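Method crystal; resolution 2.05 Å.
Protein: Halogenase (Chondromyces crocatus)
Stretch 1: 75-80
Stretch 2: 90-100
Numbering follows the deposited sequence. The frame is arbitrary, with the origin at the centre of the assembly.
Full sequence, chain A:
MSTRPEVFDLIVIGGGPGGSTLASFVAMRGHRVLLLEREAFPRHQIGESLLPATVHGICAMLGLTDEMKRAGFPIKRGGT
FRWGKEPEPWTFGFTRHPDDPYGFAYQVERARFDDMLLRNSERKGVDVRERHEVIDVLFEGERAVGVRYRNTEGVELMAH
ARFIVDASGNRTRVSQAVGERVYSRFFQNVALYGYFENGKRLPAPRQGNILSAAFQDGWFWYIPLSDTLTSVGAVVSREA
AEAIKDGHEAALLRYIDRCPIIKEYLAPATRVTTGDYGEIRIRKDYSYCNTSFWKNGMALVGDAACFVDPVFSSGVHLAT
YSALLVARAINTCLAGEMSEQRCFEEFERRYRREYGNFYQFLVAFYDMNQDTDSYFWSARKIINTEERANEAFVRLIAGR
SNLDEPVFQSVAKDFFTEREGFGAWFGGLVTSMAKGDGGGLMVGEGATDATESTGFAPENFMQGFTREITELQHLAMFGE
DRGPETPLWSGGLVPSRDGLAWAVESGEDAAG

Stretch 1, residues 75-80: IKRGGT
Stretch 2, residues 90-100: WTFGFTRHPDD

Strand 78-80 and strand 90-93 run antiparallel, their N-to-C directions 174° apart and their axes 4.8 Å apart at closest approach. Gly-79 pairs with Phe-92 in the hydrogen-bonded register: Phe-92 N donates to Gly-79 O at 2.9 Å, and Gly-79 N to Phe-92 O at 3.1 Å. Non-hydrogen-bonded pairs flank it, Gly-78 with Gly-93 (CA to CA 4.2 Å) and Thr-80 with Thr-91 (CA to CA 4.3 Å). Beyond the first, Phe-94 N donates to Arg-77 O at 3.1 Å; water 1 lies 3.1 Å from Arg-77 O, one of more acceptors than its protons can serve, and accepts from Thr-95 N, water O to Thr-95 N 3.1 Å. The strand residues are extended, Gly-78 included, at phi/psi 163/-149, a region favoured by glycine; before it Arg-77 turns at -93/-13, and Phe-94 leaves the strand at -68/-35.

Two of the three glycines leave no room for a CB. An ideal CB on Gly-78 would lie 2.0 Å from Phe-92 O; instead, Gly-78 CA makes a CA-H...O contact with that oxygen at 3.3 Å. A CB on Gly-79 would come within 2.7 Å of Phe-92 CE2, because the Phe-92 ring (chi1 71°, p; chi2 89°) folds back with one face over Gly-79 N and Gly-78 C. Phe-94 (chi1 m, chi2 -57°) presents a ring face to Gly-78 CA, a CH-pi contact 4.3 Å from the centroid, while its CE2 edge meets Lys-76 O at 3.7 Å. Lys-76, t at all four chi angles, brings CE to 4.0 Å from Phe-94 CZ.

Thr-80 and Thr-91, both m, share a sheet face, with OG1 to OG1 3.4 Å. Arg-77 (m, m, t) starts away but reaches back: Pro-98 CB lies over one guanidinium face, 3.5 Å from Arg-77 NH1. Arg-77 NH1 is 2.5 Å from Pro-98 O, poorly angled for a hydrogen bond, and 4.2 Å from Asp-99 OD2, beyond salt-bridge range.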

# COMPACT_ATOMS: atom_id res chain seq x y z
N ILE A 75 -13.84 -4.28 -13.23
CA ILE A 75 -13.01 -3.25 -13.86
C ILE A 75 -13.22 -1.92 -13.17
O ILE A 75 -14.34 -1.40 -13.12
CB ILE A 75 -13.33 -3.11 -15.38
CG1 ILE A 75 -12.96 -4.38 -16.14
CG2 ILE A 75 -12.63 -1.88 -16.00
CD1 ILE A 75 -14.05 -5.45 -16.11
N LYS A 76 -12.13 -1.37 -12.63
CA LYS A 76 -12.18 -0.13 -11.86
C LYS A 76 -11.74 1.06 -12.72
O LYS A 76 -10.58 1.17 -13.11
CB LYS A 76 -11.29 -0.28 -10.62
CG LYS A 76 -11.13 0.96 -9.77
CD LYS A 76 -9.92 0.79 -8.84
CE LYS A 76 -9.80 1.96 -7.91
NZ LYS A 76 -8.67 1.77 -6.96
N ARG A 77 -12.69 1.95 -12.99
CA ARG A 77 -12.44 3.11 -13.85
C ARG A 77 -12.03 4.35 -13.06
O ARG A 77 -11.55 5.34 -13.62
CB ARG A 77 -13.68 3.43 -14.68
CG ARG A 77 -14.12 2.33 -15.63
CD ARG A 77 -13.40 2.39 -16.97
NE ARG A 77 -13.89 1.36 -17.88
CZ ARG A 77 -13.33 1.04 -19.04
NH1 ARG A 77 -12.24 1.68 -19.46
NH2 ARG A 77 -13.86 0.08 -19.79
N GLY A 78 -12.23 4.28 -11.75
CA GLY A 78 -11.94 5.40 -10.86
C GLY A 78 -12.65 5.13 -9.55
O GLY A 78 -12.85 3.97 -9.17
N GLY A 79 -13.06 6.20 -8.88
CA GLY A 79 -13.75 6.04 -7.61
C GLY A 79 -14.76 7.12 -7.29
O GLY A 79 -14.75 8.21 -7.87
N THR A 80 -15.62 6.80 -6.34
CA THR A 80 -16.61 7.73 -5.83
C THR A 80 -16.31 8.04 -4.36
O THR A 80 -15.96 7.14 -3.59
CB THR A 80 -18.01 7.15 -5.99
OG1 THR A 80 -18.18 6.72 -7.35
CG2 THR A 80 -19.07 8.17 -5.65
N TRP A 90 -18.98 12.70 -5.05
CA TRP A 90 -18.30 13.06 -6.28
C TRP A 90 -17.43 11.89 -6.80
O TRP A 90 -17.14 10.94 -6.06
CB TRP A 90 -17.48 14.33 -6.10
CG TRP A 90 -16.47 14.28 -4.98
CD1 TRP A 90 -16.67 14.61 -3.67
CD2 TRP A 90 -15.10 13.89 -5.08
NE1 TRP A 90 -15.52 14.45 -2.95
CE2 TRP A 90 -14.53 14.00 -3.79
CE3 TRP A 90 -14.28 13.45 -6.14
CZ2 TRP A 90 -13.19 13.70 -3.53
CZ3 TRP A 90 -12.95 13.14 -5.87
CH2 TRP A 90 -12.42 13.26 -4.57
N THR A 91 -17.02 11.97 -8.06
CA THR A 91 -16.31 10.88 -8.72
C THR A 91 -15.03 11.37 -9.40
O THR A 91 -14.91 12.54 -9.76
CB THR A 91 -17.23 10.17 -9.77
OG1 THR A 91 -18.40 9.67 -9.12
CG2 THR A 91 -16.52 9.00 -10.45
N PHE A 92 -14.06 10.47 -9.55
CA PHE A 92 -12.89 10.74 -10.36
C PHE A 92 -12.71 9.58 -11.32
O PHE A 92 -13.18 8.47 -11.05
CB PHE A 92 -11.63 10.94 -9.49
CG PHE A 92 -11.13 9.67 -8.84
CD1 PHE A 92 -10.22 8.86 -9.49
CD2 PHE A 92 -11.58 9.29 -7.58
CE1 PHE A 92 -9.76 7.68 -8.90
CE2 PHE A 92 -11.12 8.11 -6.98
CZ PHE A 92 -10.21 7.31 -7.65
N GLY A 93 -12.05 9.83 -12.44
CA GLY A 93 -11.72 8.78 -13.40
C GLY A 93 -10.23 8.84 -13.68
O GLY A 93 -9.63 9.91 -13.62
N PHE A 94 -9.63 7.69 -13.97
CA PHE A 94 -8.20 7.65 -14.25
C PHE A 94 -7.87 8.38 -15.55
O PHE A 94 -6.83 9.03 -15.66
CB PHE A 94 -7.67 6.21 -14.24
CG PHE A 94 -7.72 5.55 -12.89
CD1 PHE A 94 -7.07 6.12 -11.79
CD2 PHE A 94 -8.39 4.34 -12.72
CE1 PHE A 94 -7.11 5.50 -10.54
CE2 PHE A 94 -8.43 3.72 -11.47
CZ PHE A 94 -7.79 4.30 -10.38
N THR A 95 -8.77 8.28 -16.53
CA THR A 95 -8.59 8.95 -17.83
C THR A 95 -9.91 9.49 -18.37
O THR A 95 -10.98 8.94 -18.09
CB THR A 95 -8.04 7.99 -18.89
OG1 THR A 95 -8.85 6.81 -18.91
CG2 THR A 95 -6.58 7.62 -18.62
N ARG A 96 -9.80 10.54 -19.18
CA ARG A 96 -10.94 11.21 -19.80
C ARG A 96 -11.78 10.27 -20.68
O ARG A 96 -13.02 10.36 -20.69
CB ARG A 96 -10.48 12.45 -20.59
CG ARG A 96 -10.16 13.68 -19.71
CD ARG A 96 -8.88 13.51 -18.89
NE ARG A 96 -8.98 14.11 -17.55
CZ ARG A 96 -9.39 13.48 -16.46
NH1 ARG A 96 -9.75 12.20 -16.50
NH2 ARG A 96 -9.45 14.13 -15.30
N HIS A 97 -11.11 9.38 -21.41
CA HIS A 97 -11.78 8.35 -22.22
C HIS A 97 -11.59 6.97 -21.59
O HIS A 97 -10.61 6.75 -20.88
CB HIS A 97 -11.26 8.37 -23.66
CG HIS A 97 -11.50 9.66 -24.37
ND1 HIS A 97 -12.61 9.87 -25.17
CD2 HIS A 97 -10.78 10.80 -24.41
CE1 HIS A 97 -12.56 11.09 -25.67
NE2 HIS A 97 -11.46 11.68 -25.23
N PRO A 98 -12.53 6.04 -21.84
CA PRO A 98 -12.44 4.74 -21.15
C PRO A 98 -11.21 3.91 -21.53
O PRO A 98 -10.63 3.25 -20.66
CB PRO A 98 -13.73 4.03 -21.59
CG PRO A 98 -14.12 4.68 -22.88
CD PRO A 98 -13.70 6.11 -22.73
N ASP A 99 -10.81 3.96 -22.80
CA ASP A 99 -9.84 2.99 -23.32
C ASP A 99 -8.46 3.53 -23.72
O ASP A 99 -7.64 2.79 -24.25
CB ASP A 99 -10.47 2.17 -24.46
CG ASP A 99 -11.39 1.06 -23.96
OD1 ASP A 99 -12.59 1.05 -24.34
OD2 ASP A 99 -10.93 0.20 -23.17
N ASP A 100 -8.20 4.81 -23.45
CA ASP A 100 -6.86 5.35 -23.69
C ASP A 100 -5.87 4.91 -22.59
O ASP A 100 -6.30 4.43 -21.54
CB ASP A 100 -6.88 6.88 -23.93
CG ASP A 100 -7.34 7.67 -22.73
OD1 ASP A 100 -6.54 8.48 -22.22
OD2 ASP A 100 -8.50 7.48 -22.31
O HOH W 1 -10.86 5.97 -16.61